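PDB 4FMH: VP1 from Merkel cell polyomavirus, which forms the pentameric building blocks of the icosahedral viral capsid and binds sialylated glycans used in attachment to host cells. Local coordinates for residues Glu140-Gln145 against Trp200-Ser205; Asn207-Tyr212 against Gly243-Gly248; Met32-Pro37 against Tyr48-Gln53. All coordinates share one frame; numbering follows the deposited sequence.

Contact 1 of 3, residues Glu140-Gln145 against Trp200-Ser205; sequences EPLDLQ and WCPDPS
L144 meets W200 through torsions that hold CG of each anti to its carbonyl carbon (chi1 -57° in L144, -60° in W200). The two side chains cross at about a right angle, with L144 CB 3.8 Å from W200 CE3 and L144 CD1 resting against CB and CG of the tryptophan. The indole N-H bonds to the carbonyl of I164, and the ring of Y195 meets W200 edge-to-face. Q145 and C201 point to the same face of the sheet, Q145 CB 4.0 Å from C201 SG.

The backbones run antiparallel. Q145 and C201 form a hydrogen-bonded pair: Q145 N reaches C201 O at 2.7 Å, nearly straight at 174°, and C201 N returns the bond to Q145 O. L144 and P202 make the adjoining non-hydrogen-bonded pair. This is one edge of a small three-stranded antiparallel sheet, with strand 186-189 on the other flank of 142-146; it belongs to the VP1 jelly-roll subunit but is separate from the large sheet.

Past P202 the chain stays attached through D203 N, which donates to D143 O at 2.9 Å. D203 OD1 closes an Asx turn by accepting from S205 N, and S205 OG donates to the same oxygen from the same face of the carboxylate. Two waters extend the grip: one donates to D203 OD2 and L144 O, the other to D203 OD1 and Q145 OE1. K186 forms a salt bridge with D203 OD2 and also binds Q145 OE1, while Q145 NE2 donates to D182 O.

Contact 2 of 3, residues Asn207-Tyr212 against Gly243-Gly248; sequences NENSRY and GPLCKG
N209 grips the backbone of L245 with both ends of its amide. L245 N donates to N209 OD1 at 2.8 Å, and N209 ND2 donates to L245 O, also at 2.8 Å; both bonds are nearly straight (174° and 177°), and L245 O lies in the plane of the N209 amide. The asparagine closes a ring with a single residue's N-H and C=O, much as a neighbouring strand would. N209 sits in a type I beta turn from N207 to S210, which leads into strand 210-217 of the jelly roll; the 243-248 loop runs up to strand 250-263. With CG anti to the backbone N (chi1 -164°), the amide projects to that loop. N209 ND2 also donates to E140 OE2.

Farther along, R211 NH1 donates to the carbonyls of S210 and E208, the S210 oxygen lying in the guanidinium plane, while NE goes to L236 O. With these bonds made, the guanidinium lies against P244. Chi1 of the arginine, with CG anti to the carbonyl carbon, puts R211 CG 3.9 Å from P244 CG; the bend at chi2 then folds the guanidinium back over the proline, and P244 CD sits over the centre of one guanidinium face of R211, 3.8 Å above its plane.

Contact 3 of 3, residues Met32-Pro37 against Tyr48-Gln53; sequences MGVNSP and YTYDLQ. With SIA (N-acetyl-alpha-neuraminic acid), chain U.
V34 and Y48 are joined by the hydrogen bond that pins these two loop segments together: V34 N donates to Y48 O over 3.3 Å, long but straight at 168°. Both segments belong to the long excursion between strands 11-28 and 71-76 of the jelly roll, and the second carries Y50 and D51 of the sialic acid pocket.

Other polar bonds shape each segment from within. N35 OD1 accepts from G33 N two residues earlier, bracing the backbone across V34; G33 has a positive phi of 144°, a backbone shape that would drive any side chain into the carbonyl oxygen of M32. T49 OG1 donates to Y50 O in the carbonyl plane, on a lone pair, and accepts from L271 N, anchoring the segment to strand 269-287. Y48 OH bonds to L149 O of a neighbouring subunit, and the ring of Y48 stacks on H272 and meets W45 edge-to-face.

Two carbons press on carbonyl groups: T49 CG2 lies a tight 3.1 Å from M32 O, and M32 CB rests on the Y48 carbonyl. The apolar contact is that of V34, which crosses Y50 at about a right angle: CG2, anti to the carbonyl carbon of its own residue, reaches Y50 CE1 at 3.5 Å. The same tyrosine ring also meets the sugar's acetamide methyl, C11, so V34 backs a residue of the pocket.

Ligand binding falls to the second segment. D51 takes the N-acetylneuraminic acid amide, while its OD2 forms a salt bridge with K264, which also binds the sugar, as do S266 and K268; the nearby K264 ammonium would be expected to favour the ionised form of D51. SIA N5 donates to D51 OD1 at 2.8 Å, with an angle of 163° at the hydrogen.

How the contacts relate
Contacts 1 and 2 adjoin, their centres about 12 Å apart, and touch directly: E140 OE2 meets K247 NZ at 2.7 Å in the salt bridge that joins them, D143 N probably donates to N207 OD1 at 2.8 Å, and P204 CA packs on Y212 OH. The short run from strand 200-202 to strand 210-217 links them along the chain. Contact 3 lies on the opposite side of the chain's centre, about 24 Å from contact 1 and about 31 Å from contact 2 between centres, with no touch to either. Of the three, only contact 3 holds glycan-pocket residues. All three touch the same neighbouring subunit of the pentamer.

Contact 1 of 3, residues Glu140-Gln145 against Trp200-Ser205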
ATOM      1  N   GLU B 140       6.472  31.292  12.046  1.00 18.13           N
ATOM      2  CA  GLU B 140       6.550  32.354  11.047  1.00 19.06           C
ATOM      3  C   GLU B 140       5.928  31.805   9.757  1.00 18.03           C
ATOM      4  O   GLU B 140       5.699  30.594   9.663  1.00 15.78           O
ATOM      5  CB  GLU B 140       8.004  32.788  10.824  1.00 20.14           C
ATOM      6  CG  GLU B 140       8.923  31.711  10.263  1.00 21.90           C
ATOM      7  CD  GLU B 140      10.382  32.112  10.343  1.00 28.63           C
ATOM      8  OE1 GLU B 140      10.936  32.557   9.317  1.00 32.21           O
ATOM      9  OE2 GLU B 140      10.968  32.002  11.442  1.00 27.03           O
ATOM     10  N   PRO B 141       5.648  32.682   8.764  1.00 17.78           N
ATOM     11  CA  PRO B 141       5.011  32.191   7.539  1.00 16.62           C
ATOM     12  C   PRO B 141       5.815  31.076   6.872  1.00 16.09           C
ATOM     13  O   PRO B 141       7.053  31.078   6.931  1.00 16.69           O
ATOM     14  CB  PRO B 141       4.991  33.422   6.625  1.00 17.54           C
ATOM     15  CG  PRO B 141       5.086  34.600   7.540  1.00 18.41           C
ATOM     16  CD  PRO B 141       5.873  34.144   8.729  1.00 17.71           C
ATOM     17  N   LEU B 142       5.108  30.132   6.253  1.00 14.44           N
ATOM     18  CA  LEU B 142       5.750  29.059   5.494  1.00 14.39           C
ATOM     19  C   LEU B 142       6.446  29.643   4.260  1.00 14.41           C
ATOM     20  O   LEU B 142       5.862  30.457   3.533  1.00 14.35           O
ATOM     21  CB  LEU B 142       4.714  28.016   5.077  1.00 12.78           C
ATOM     22  CG  LEU B 142       5.212  26.727   4.426  1.00 14.53           C
ATOM     23  CD1 LEU B 142       5.917  25.857   5.460  1.00 12.86           C
ATOM     24  CD2 LEU B 142       4.048  25.976   3.780  1.00 13.35           C
ATOM     25  N   ASP B 143       7.696  29.244   4.046  1.00 13.58           N
ATOM     26  CA  ASP B 143       8.444  29.687   2.874  1.00 15.14           C
ATOM     27  C   ASP B 143       8.014  28.869   1.667  1.00 14.55           C
ATOM     28  O   ASP B 143       7.911  27.647   1.750  1.00 13.66           O
ATOM     29  CB  ASP B 143       9.953  29.548   3.102  1.00 15.43           C
ATOM     30  CG  ASP B 143      10.461  30.459   4.219  1.00 19.45           C
ATOM     31  OD1 ASP B 143      10.338  31.691   4.075  1.00 21.27           O
ATOM     32  OD2 ASP B 143      10.975  29.942   5.238  1.00 19.98           O
ATOM     33  N   LEU B 144       7.778  29.550   0.549  1.00 14.70           N
ATOM     34  CA  LEU B 144       7.306  28.891  -0.672  1.00 13.83           C
ATOM     35  C   LEU B 144       8.307  28.976  -1.812  1.00 14.14           C
ATOM     36  O   LEU B 144       9.030  29.960  -1.944  1.00 13.79           O
ATOM     37  CB  LEU B 144       5.976  29.502  -1.129  1.00 13.45           C
ATOM     38  CG  LEU B 144       4.803  29.483  -0.144  1.00 14.28           C
ATOM     39  CD1 LEU B 144       3.633  30.323  -0.664  1.00 14.70           C
ATOM     40  CD2 LEU B 144       4.356  28.056   0.160  1.00 13.92           C
ATOM     41  N   GLN B 145       8.323  27.935  -2.638  1.00 13.09           N
ATOM     42  CA  GLN B 145       9.105  27.903  -3.863  1.00 13.64           C
ATOM     43  C   GLN B 145       8.112  27.823  -5.020  1.00 13.42           C
ATOM     44  O   GLN B 145       7.174  27.025  -4.981  1.00 12.51           O
ATOM     45  CB  GLN B 145      10.038  26.680  -3.874  1.00 12.48           C
ATOM     46  CG  GLN B 145      10.724  26.401  -5.224  1.00 13.16           C
ATOM     47  CD  GLN B 145      11.739  27.465  -5.625  1.00 16.80           C
ATOM     48  OE1 GLN B 145      12.715  27.709  -4.911  1.00 17.72           O
ATOM     49  NE2 GLN B 145      11.530  28.084  -6.791  1.00 13.62           N
ATOM     50  N   TRP B 200       2.840  27.063  -6.212  1.00 12.19           N
ATOM     51  CA  TRP B 200       3.707  27.174  -5.027  1.00 12.15           C
ATOM     52  C   TRP B 200       3.778  25.880  -4.229  1.00 12.14           C
ATOM     53  O   TRP B 200       2.753  25.235  -3.971  1.00 13.24           O
ATOM     54  CB  TRP B 200       3.192  28.271  -4.093  1.00 11.33           C
ATOM     55  CG  TRP B 200       3.124  29.640  -4.697  1.00 11.82           C
ATOM     56  CD1 TRP B 200       2.000  30.306  -5.085  1.00 11.38           C
ATOM     57  CD2 TRP B 200       4.226  30.513  -4.974  1.00 12.42           C
ATOM     58  NE1 TRP B 200       2.331  31.538  -5.597  1.00 12.22           N
ATOM     59  CE2 TRP B 200       3.690  31.695  -5.532  1.00 12.06           C
ATOM     60  CE3 TRP B 200       5.614  30.414  -4.797  1.00 12.93           C
ATOM     61  CZ2 TRP B 200       4.495  32.779  -5.919  1.00 12.81           C
ATOM     62  CZ3 TRP B 200       6.414  31.485  -5.191  1.00 13.06           C
ATOM     63  CH2 TRP B 200       5.848  32.650  -5.750  1.00 14.12           C
ATOM     64  N   CYS B 201       4.991  25.518  -3.824  1.00 12.25           N
ATOM     65  CA  CYS B 201       5.208  24.373  -2.956  1.00 13.34           C
ATOM     66  C   CYS B 201       6.079  24.818  -1.781  1.00 12.71           C
ATOM     67  O   CYS B 201       6.730  25.863  -1.871  1.00 12.86           O
ATOM     68  CB  CYS B 201       5.873  23.238  -3.737  1.00 13.50           C
ATOM     69  SG  CYS B 201       7.548  23.599  -4.332  1.00 16.62           S
ATOM     70  N   PRO B 202       6.094  24.047  -0.675  1.00 12.55           N
ATOM     71  CA  PRO B 202       6.972  24.423   0.438  1.00 13.67           C
ATOM     72  C   PRO B 202       8.438  24.417   0.001  1.00 13.92           C
ATOM     73  O   PRO B 202       8.850  23.513  -0.725  1.00 13.77           O
ATOM     74  CB  PRO B 202       6.725  23.316   1.476  1.00 13.31           C
ATOM     75  CG  PRO B 202       5.406  22.721   1.106  1.00 13.53           C
ATOM     76  CD  PRO B 202       5.347  22.808  -0.386  1.00 12.37           C
ATOM     77  N   ASP B 203       9.194  25.434   0.418  1.00 13.49           N
ATOM     78  CA  ASP B 203      10.591  25.600   0.019  1.00 14.49           C
ATOM     79  C   ASP B 203      11.504  24.841   0.994  1.00 15.38           C
ATOM     80  O   ASP B 203      11.649  25.247   2.153  1.00 15.11           O
ATOM     81  CB  ASP B 203      10.947  27.095  -0.018  1.00 14.24           C
ATOM     82  CG  ASP B 203      12.391  27.365  -0.454  1.00 17.14           C
ATOM     83  OD1 ASP B 203      13.177  26.420  -0.681  1.00 16.60           O
ATOM     84  OD2 ASP B 203      12.743  28.553  -0.556  1.00 18.19           O
ATOM     85  N   PRO B 204      12.125  23.732   0.532  1.00 15.83           N
ATOM     86  CA  PRO B 204      12.918  22.921   1.470  1.00 15.39           C
ATOM     87  C   PRO B 204      14.276  23.537   1.819  1.00 15.83           C
ATOM     88  O   PRO B 204      14.954  23.045   2.723  1.00 15.39           O
ATOM     89  CB  PRO B 204      13.091  21.593   0.723  1.00 14.93           C
ATOM     90  CG  PRO B 204      13.078  21.995  -0.724  1.00 15.48           C
ATOM     91  CD  PRO B 204      12.076  23.125  -0.814  1.00 15.88           C
ATOM     92  N   SER B 205      14.663  24.605   1.120  1.00 15.23           N
ATOM     93  CA  SER B 205      15.923  25.286   1.409  1.00 16.68           C
ATOM     94  C   SER B 205      15.775  26.278   2.562  1.00 16.73           C
ATOM     95  O   SER B 205      16.761  26.815   3.064  1.00 16.58           O
ATOM     96  CB  SER B 205      16.476  25.990   0.161  1.00 17.61           C
ATOM     97  OG  SER B 205      15.736  27.154  -0.156  1.00 17.46           O
TER
HETATM   98  O   HOH W   1      10.941  30.504  -0.029  1.00 12.95           O
HETATM   99  O   HOH W   2      13.695  25.794  -3.276  1.00 19.33           O

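Contact 2 of 3, residues Asn207-Tyr212 against Gly243-Gly248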
ATOM      1  N   ASN B 207      12.429  27.317   5.676  1.00 14.09           N
ATOM      2  CA  ASN B 207      11.522  26.670   6.641  1.00 14.71           C
ATOM      3  C   ASN B 207      12.201  26.001   7.843  1.00 15.67           C
ATOM      4  O   ASN B 207      11.742  24.970   8.334  1.00 15.30           O
ATOM      5  CB  ASN B 207      10.585  25.687   5.923  1.00 13.93           C
ATOM      6  CG  ASN B 207       9.515  26.394   5.134  1.00 15.14           C
ATOM      7  OD1 ASN B 207       8.818  27.258   5.665  1.00 13.70           O
ATOM      8  ND2 ASN B 207       9.378  26.043   3.852  1.00 12.93           N
ATOM      9  N   GLU B 208      13.284  26.611   8.318  1.00 17.60           N
ATOM     10  CA  GLU B 208      13.998  26.126   9.500  1.00 19.40           C
ATOM     11  C   GLU B 208      13.077  26.133  10.724  1.00 18.37           C
ATOM     12  O   GLU B 208      13.187  25.275  11.598  1.00 18.67           O
ATOM     13  CB  GLU B 208      15.249  26.978   9.767  1.00 21.15           C
ATOM     14  CG  GLU B 208      16.379  26.821   8.726  1.00 29.81           C
ATOM     15  CD  GLU B 208      16.309  27.816   7.546  1.00 38.50           C
ATOM     16  OE1 GLU B 208      17.286  27.842   6.757  1.00 41.90           O
ATOM     17  OE2 GLU B 208      15.309  28.569   7.398  1.00 35.95           O
ATOM     18  N   ASN B 209      12.154  27.091  10.753  1.00 16.48           N
ATOM     19  CA  ASN B 209      11.278  27.325  11.896  1.00 15.80           C
ATOM     20  C   ASN B 209       9.815  26.907  11.636  1.00 14.87           C
ATOM     21  O   ASN B 209       8.883  27.407  12.275  1.00 13.39           O
ATOM     22  CB  ASN B 209      11.389  28.797  12.315  1.00 16.34           C
ATOM     23  CG  ASN B 209      10.844  29.061  13.710  1.00 18.35           C
ATOM     24  OD1 ASN B 209      11.013  28.252  14.625  1.00 15.08           O
ATOM     25  ND2 ASN B 209      10.191  30.204  13.877  1.00 15.64           N
ATOM     26  N   SER B 210       9.638  25.990  10.682  1.00 13.36           N
ATOM     27  CA  SER B 210       8.350  25.351  10.394  1.00 13.59           C
ATOM     28  C   SER B 210       8.537  23.842  10.238  1.00 12.82           C
ATOM     29  O   SER B 210       9.639  23.376   9.961  1.00 13.65           O
ATOM     30  CB  SER B 210       7.740  25.908   9.105  1.00 12.69           C
ATOM     31  OG  SER B 210       7.375  27.273   9.237  1.00 15.63           O
ATOM     32  N   ARG B 211       7.451  23.093  10.428  1.00 12.53           N
ATOM     33  CA  ARG B 211       7.395  21.677  10.088  1.00 12.35           C
ATOM     34  C   ARG B 211       6.258  21.495   9.096  1.00 12.25           C
ATOM     35  O   ARG B 211       5.137  21.949   9.347  1.00 12.32           O
ATOM     36  CB  ARG B 211       7.140  20.816  11.333  1.00 12.79           C
ATOM     37  CG  ARG B 211       8.021  21.130  12.539  1.00 12.19           C
ATOM     38  CD  ARG B 211       9.488  20.771  12.312  1.00  9.63           C
ATOM     39  NE  ARG B 211      10.290  21.085  13.497  1.00 17.81           N
ATOM     40  CZ  ARG B 211      11.001  22.203  13.672  1.00 21.06           C
ATOM     41  NH1 ARG B 211      11.050  23.143  12.731  1.00 18.25           N
ATOM     42  NH2 ARG B 211      11.677  22.380  14.799  1.00 19.94           N
ATOM     43  N   TYR B 212       6.536  20.863   7.958  1.00 11.71           N
ATOM     44  CA  TYR B 212       5.476  20.612   6.981  1.00  9.77           C
ATOM     45  C   TYR B 212       5.493  19.169   6.507  1.00  9.86           C
ATOM     46  O   TYR B 212       6.539  18.514   6.533  1.00  9.23           O
ATOM     47  CB  TYR B 212       5.540  21.593   5.802  1.00  9.86           C
ATOM     48  CG  TYR B 212       6.770  21.487   4.937  1.00 12.46           C
ATOM     49  CD1 TYR B 212       6.870  20.516   3.932  1.00 14.30           C
ATOM     50  CD2 TYR B 212       7.829  22.388   5.096  1.00 12.56           C
ATOM     51  CE1 TYR B 212       8.016  20.426   3.124  1.00 12.39           C
ATOM     52  CE2 TYR B 212       8.965  22.314   4.294  1.00 13.51           C
ATOM     53  CZ  TYR B 212       9.051  21.335   3.313  1.00 15.89           C
ATOM     54  OH  TYR B 212      10.181  21.270   2.526  1.00 13.34           O
ATOM     55  N   GLY B 243      11.012  22.555  18.985  1.00 17.46           N
ATOM     56  CA  GLY B 243       9.914  22.809  18.060  1.00 16.35           C
ATOM     57  C   GLY B 243       9.977  24.206  17.461  1.00 16.35           C
ATOM     58  O   GLY B 243      10.829  25.019  17.849  1.00 16.39           O
ATOM     59  N   PRO B 244       9.073  24.504  16.510  1.00 16.09           N
ATOM     60  CA  PRO B 244       8.964  25.867  15.970  1.00 16.08           C
ATOM     61  C   PRO B 244       8.782  26.906  17.083  1.00 17.15           C
ATOM     62  O   PRO B 244       8.018  26.681  18.028  1.00 16.08           O
ATOM     63  CB  PRO B 244       7.713  25.795  15.101  1.00 15.22           C
ATOM     64  CG  PRO B 244       7.658  24.359  14.672  1.00 15.89           C
ATOM     65  CD  PRO B 244       8.114  23.583  15.869  1.00 15.08           C
ATOM     66  N   LEU B 245       9.499  28.021  16.968  1.00 16.16           N
ATOM     67  CA  LEU B 245       9.470  29.064  17.982  1.00 18.14           C
ATOM     68  C   LEU B 245       8.691  30.260  17.447  1.00 17.85           C
ATOM     69  O   LEU B 245       9.031  30.813  16.400  1.00 16.63           O
ATOM     70  CB  LEU B 245      10.892  29.463  18.385  1.00 19.81           C
ATOM     71  CG  LEU B 245      11.764  28.367  19.005  1.00 21.74           C
ATOM     72  CD1 LEU B 245      13.226  28.806  19.042  1.00 22.73           C
ATOM     73  CD2 LEU B 245      11.277  27.992  20.399  1.00 24.37           C
ATOM     74  N   CYS B 246       7.649  30.648  18.173  1.00 18.75           N
ATOM     75  CA  CYS B 246       6.678  31.609  17.658  1.00 20.92           C
ATOM     76  C   CYS B 246       7.130  33.061  17.779  1.00 23.44           C
ATOM     77  O   CYS B 246       7.064  33.666  18.850  1.00 24.31           O
ATOM     78  CB  CYS B 246       5.315  31.381  18.300  1.00 20.05           C
ATOM     79  SG  CYS B 246       4.632  29.732  17.939  1.00 21.10           S
ATOM     80  N   LYS B 247       7.594  33.600  16.657  1.00 25.24           N
ATOM     81  CA  LYS B 247       8.082  34.977  16.585  1.00 27.92           C
ATOM     82  C   LYS B 247       6.929  35.976  16.663  1.00 28.41           C
ATOM     83  O   LYS B 247       5.882  35.790  16.027  1.00 28.74           O
ATOM     84  CB  LYS B 247       8.921  35.180  15.317  1.00 27.73           C
ATOM     85  CG  LYS B 247      10.278  34.493  15.398  1.00 31.31           C
ATOM     86  CD  LYS B 247      10.951  34.349  14.049  1.00 34.79           C
ATOM     87  CE  LYS B 247      12.301  33.652  14.209  1.00 38.76           C
ATOM     88  NZ  LYS B 247      12.912  33.280  12.899  1.00 43.22           N
ATOM     89  N   GLY B 248       7.118  37.018  17.470  1.00 28.99           N
ATOM     90  CA  GLY B 248       6.075  38.012  17.711  1.00 29.69           C
ATOM     91  C   GLY B 248       4.809  37.408  18.295  1.00 29.60           C
ATOM     92  O   GLY B 248       3.715  37.946  18.102  1.00 30.47           O
TER

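Contact 3 of 3, residues Met32-Pro37 against Tyr48-Gln53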
ATOM      1  N   MET B  32     -10.680  26.514  -2.519  1.00 14.18           N
ATOM      2  CA  MET B  32     -10.589  25.819  -3.801  1.00 15.44           C
ATOM      3  C   MET B  32     -10.759  26.711  -5.028  1.00 17.44           C
ATOM      4  O   MET B  32     -10.462  26.291  -6.149  1.00 18.38           O
ATOM      5  CB  MET B  32     -11.628  24.693  -3.838  1.00 15.33           C
ATOM      6  CG  MET B  32     -11.392  23.589  -2.808  1.00 15.67           C
ATOM      7  SD  MET B  32      -9.885  22.630  -3.106  1.00 18.11           S
ATOM      8  CE  MET B  32      -8.746  23.323  -1.909  1.00 21.32           C
ATOM      9  N   GLY B  33     -11.248  27.932  -4.824  1.00 17.05           N
ATOM     10  CA  GLY B  33     -11.453  28.861  -5.928  1.00 19.55           C
ATOM     11  C   GLY B  33     -12.698  29.691  -5.693  1.00 20.18           C
ATOM     12  O   GLY B  33     -12.658  30.910  -5.818  1.00 20.69           O
ATOM     13  N   VAL B  34     -13.807  29.025  -5.374  1.00 18.54           N
ATOM     14  CA  VAL B  34     -14.956  29.704  -4.781  1.00 20.12           C
ATOM     15  C   VAL B  34     -14.706  29.701  -3.272  1.00 19.63           C
ATOM     16  O   VAL B  34     -14.953  28.700  -2.580  1.00 18.85           O
ATOM     17  CB  VAL B  34     -16.300  29.034  -5.135  1.00 20.40           C
ATOM     18  CG1 VAL B  34     -17.464  29.813  -4.535  1.00 23.26           C
ATOM     19  CG2 VAL B  34     -16.453  28.923  -6.639  1.00 21.25           C
ATOM     20  N   ASN B  35     -14.196  30.825  -2.779  1.00 19.33           N
ATOM     21  CA  ASN B  35     -13.588  30.872  -1.454  1.00 20.74           C
ATOM     22  C   ASN B  35     -14.456  31.421  -0.327  1.00 22.28           C
ATOM     23  O   ASN B  35     -14.069  31.359   0.845  1.00 23.88           O
ATOM     24  CB  ASN B  35     -12.235  31.593  -1.533  1.00 21.14           C
ATOM     25  CG  ASN B  35     -11.229  30.819  -2.363  1.00 21.98           C
ATOM     26  OD1 ASN B  35     -11.396  29.619  -2.582  1.00 21.59           O
ATOM     27  ND2 ASN B  35     -10.186  31.495  -2.833  1.00 22.86           N
ATOM     28  N   SER B  36     -15.630  31.941  -0.676  1.00 23.56           N
ATOM     29  CA  SER B  36     -16.548  32.468   0.321  1.00 24.37           C
ATOM     30  C   SER B  36     -17.923  31.803   0.240  1.00 24.11           C
ATOM     31  O   SER B  36     -18.423  31.542  -0.857  1.00 23.61           O
ATOM     32  CB  SER B  36     -16.672  33.988   0.179  1.00 26.54           C
ATOM     33  OG  SER B  36     -17.728  34.485   0.983  1.00 31.22           O
ATOM     34  N   PRO B  37     -18.542  31.530   1.405  1.00 23.84           N
ATOM     35  CA  PRO B  37     -19.925  31.049   1.424  1.00 25.79           C
ATOM     36  C   PRO B  37     -20.948  32.194   1.386  1.00 29.24           C
ATOM     37  O   PRO B  37     -22.151  31.943   1.257  1.00 30.97           O
ATOM     38  CB  PRO B  37     -20.007  30.317   2.765  1.00 24.69           C
ATOM     39  CG  PRO B  37     -19.072  31.087   3.653  1.00 23.91           C
ATOM     40  CD  PRO B  37     -17.961  31.592   2.761  1.00 23.51           C
ATOM     41  N   TYR B  48     -15.434  24.175  -3.862  1.00 11.92           N
ATOM     42  CA  TYR B  48     -15.164  23.619  -5.187  1.00 12.10           C
ATOM     43  C   TYR B  48     -14.466  24.644  -6.089  1.00 13.04           C
ATOM     44  O   TYR B  48     -14.401  25.846  -5.771  1.00 12.78           O
ATOM     45  CB  TYR B  48     -16.464  23.170  -5.877  1.00 12.01           C
ATOM     46  CG  TYR B  48     -17.244  22.093  -5.168  1.00 13.50           C
ATOM     47  CD1 TYR B  48     -17.081  20.747  -5.516  1.00 15.14           C
ATOM     48  CD2 TYR B  48     -18.167  22.413  -4.163  1.00 16.16           C
ATOM     49  CE1 TYR B  48     -17.800  19.746  -4.871  1.00 13.13           C
ATOM     50  CE2 TYR B  48     -18.899  21.416  -3.517  1.00 12.60           C
ATOM     51  CZ  TYR B  48     -18.701  20.089  -3.877  1.00 14.51           C
ATOM     52  OH  TYR B  48     -19.410  19.100  -3.243  1.00 16.01           O
ATOM     53  N   THR B  49     -13.949  24.157  -7.211  1.00 13.29           N
ATOM     54  CA  THR B  49     -13.525  25.006  -8.310  1.00 13.64           C
ATOM     55  C   THR B  49     -14.732  25.176  -9.234  1.00 14.88           C
ATOM     56  O   THR B  49     -15.809  24.623  -8.972  1.00 15.37           O
ATOM     57  CB  THR B  49     -12.377  24.364  -9.132  1.00 14.44           C
ATOM     58  OG1 THR B  49     -12.829  23.133  -9.716  1.00 13.58           O
ATOM     59  CG2 THR B  49     -11.152  24.103  -8.269  1.00 12.42           C
ATOM     60  N   TYR B  50     -14.557  25.942 -10.310  1.00 15.31           N
ATOM     61  CA  TYR B  50     -15.470  25.849 -11.448  1.00 15.68           C
ATOM     62  C   TYR B  50     -15.032  24.661 -12.311  1.00 15.04           C
ATOM     63  O   TYR B  50     -14.296  23.786 -11.844  1.00 16.03           O
ATOM     64  CB  TYR B  50     -15.510  27.160 -12.257  1.00 16.27           C
ATOM     65  CG  TYR B  50     -16.332  28.275 -11.632  1.00 20.46           C
ATOM     66  CD1 TYR B  50     -17.022  28.086 -10.428  1.00 21.79           C
ATOM     67  CD2 TYR B  50     -16.456  29.510 -12.273  1.00 25.93           C
ATOM     68  CE1 TYR B  50     -17.789  29.104  -9.871  1.00 23.50           C
ATOM     69  CE2 TYR B  50     -17.218  30.534 -11.725  1.00 27.29           C
ATOM     70  CZ  TYR B  50     -17.879  30.326 -10.525  1.00 27.92           C
ATOM     71  OH  TYR B  50     -18.633  31.341  -9.984  1.00 29.49           O
ATOM     72  N   ASP B  51     -15.469  24.617 -13.563  1.00 14.64           N
ATOM     73  CA  ASP B  51     -15.145  23.475 -14.412  1.00 15.84           C
ATOM     74  C   ASP B  51     -13.746  23.583 -14.998  1.00 15.12           C
ATOM     75  O   ASP B  51     -13.394  24.580 -15.632  1.00 16.32           O
ATOM     76  CB  ASP B  51     -16.213  23.293 -15.494  1.00 15.88           C
ATOM     77  CG  ASP B  51     -17.596  23.096 -14.907  1.00 19.54           C
ATOM     78  OD1 ASP B  51     -18.565  23.665 -15.455  1.00 23.29           O
ATOM     79  OD2 ASP B  51     -17.716  22.381 -13.882  1.00 18.81           O
ATOM     80  N   LEU B  52     -12.946  22.552 -14.757  1.00 14.54           N
ATOM     81  CA  LEU B  52     -11.569  22.513 -15.225  1.00 15.06           C
ATOM     82  C   LEU B  52     -11.510  21.902 -16.620  1.00 15.77           C
ATOM     83  O   LEU B  52     -11.977  20.782 -16.840  1.00 16.13           O
ATOM     84  CB  LEU B  52     -10.695  21.724 -14.240  1.00 13.90           C
ATOM     85  CG  LEU B  52     -10.522  22.378 -12.864  1.00 16.55           C
ATOM     86  CD1 LEU B  52     -10.254  21.327 -11.795  1.00 16.17           C
ATOM     87  CD2 LEU B  52      -9.425  23.439 -12.875  1.00 16.16           C
ATOM     88  N   GLN B  53     -10.943  22.653 -17.558  1.00 15.89           N
ATOM     89  CA  GLN B  53     -10.878  22.241 -18.958  1.00 16.60           C
ATOM     90  C   GLN B  53      -9.605  22.751 -19.617  1.00 17.08           C
ATOM     91  O   GLN B  53      -9.216  23.899 -19.393  1.00 18.30           O
ATOM     92  CB  GLN B  53     -12.058  22.817 -19.753  1.00 17.32           C
ATOM     93  CG  GLN B  53     -13.448  22.391 -19.316  1.00 20.28           C
ATOM     94  CD  GLN B  53     -14.511  22.822 -20.308  1.00 23.46           C
ATOM     95  OE1 GLN B  53     -14.724  22.166 -21.330  1.00 23.64           O
ATOM     96  NE2 GLN B  53     -15.182  23.931 -20.011  1.00 21.98           N
TER
HETATM   97  C1  SIA U   2     -22.584  21.848 -17.206  0.80 26.61           C
HETATM   98  C2  SIA U   2     -23.539  22.758 -16.430  0.80 27.52           C
HETATM   99  C3  SIA U   2     -23.436  22.435 -14.927  0.80 25.73           C
HETATM  100  C4  SIA U   2     -22.175  22.980 -14.248  0.80 26.27           C
HETATM  101  C5  SIA U   2     -21.958  24.456 -14.574  0.80 25.34           C
HETATM  102  C6  SIA U   2     -22.045  24.731 -16.080  0.80 27.49           C
HETATM  103  C7  SIA U   2     -21.998  26.247 -16.348  0.80 28.49           C
HETATM  104  C8  SIA U   2     -21.671  26.633 -17.798  0.80 31.83           C
HETATM  105  C9  SIA U   2     -22.835  26.433 -18.764  0.80 33.77           C
HETATM  106  C10 SIA U   2     -20.558  25.810 -13.076  0.80 25.03           C
HETATM  107  C11 SIA U   2     -19.163  26.095 -12.618  0.80 17.67           C
HETATM  108  N5  SIA U   2     -20.678  24.866 -14.017  0.80 25.67           N
HETATM  109  O1A SIA U   2     -22.349  20.696 -16.767  0.80 15.86           O
HETATM  110  O1B SIA U   2     -22.063  22.256 -18.273  0.80 24.98           O
HETATM  111  O4  SIA U   2     -22.262  22.837 -12.817  0.80 15.71           O
HETATM  112  O6  SIA U   2     -23.241  24.156 -16.651  0.80 26.71           O
HETATM  113  O7  SIA U   2     -23.227  26.853 -15.923  0.80 26.53           O
HETATM  114  O8  SIA U   2     -21.267  28.010 -17.865  0.80 31.32           O
HETATM  115  O9  SIA U   2     -22.632  25.196 -19.452  0.80 36.76           O
HETATM  116  O10 SIA U   2     -21.512  26.415 -12.614  0.80 22.53           O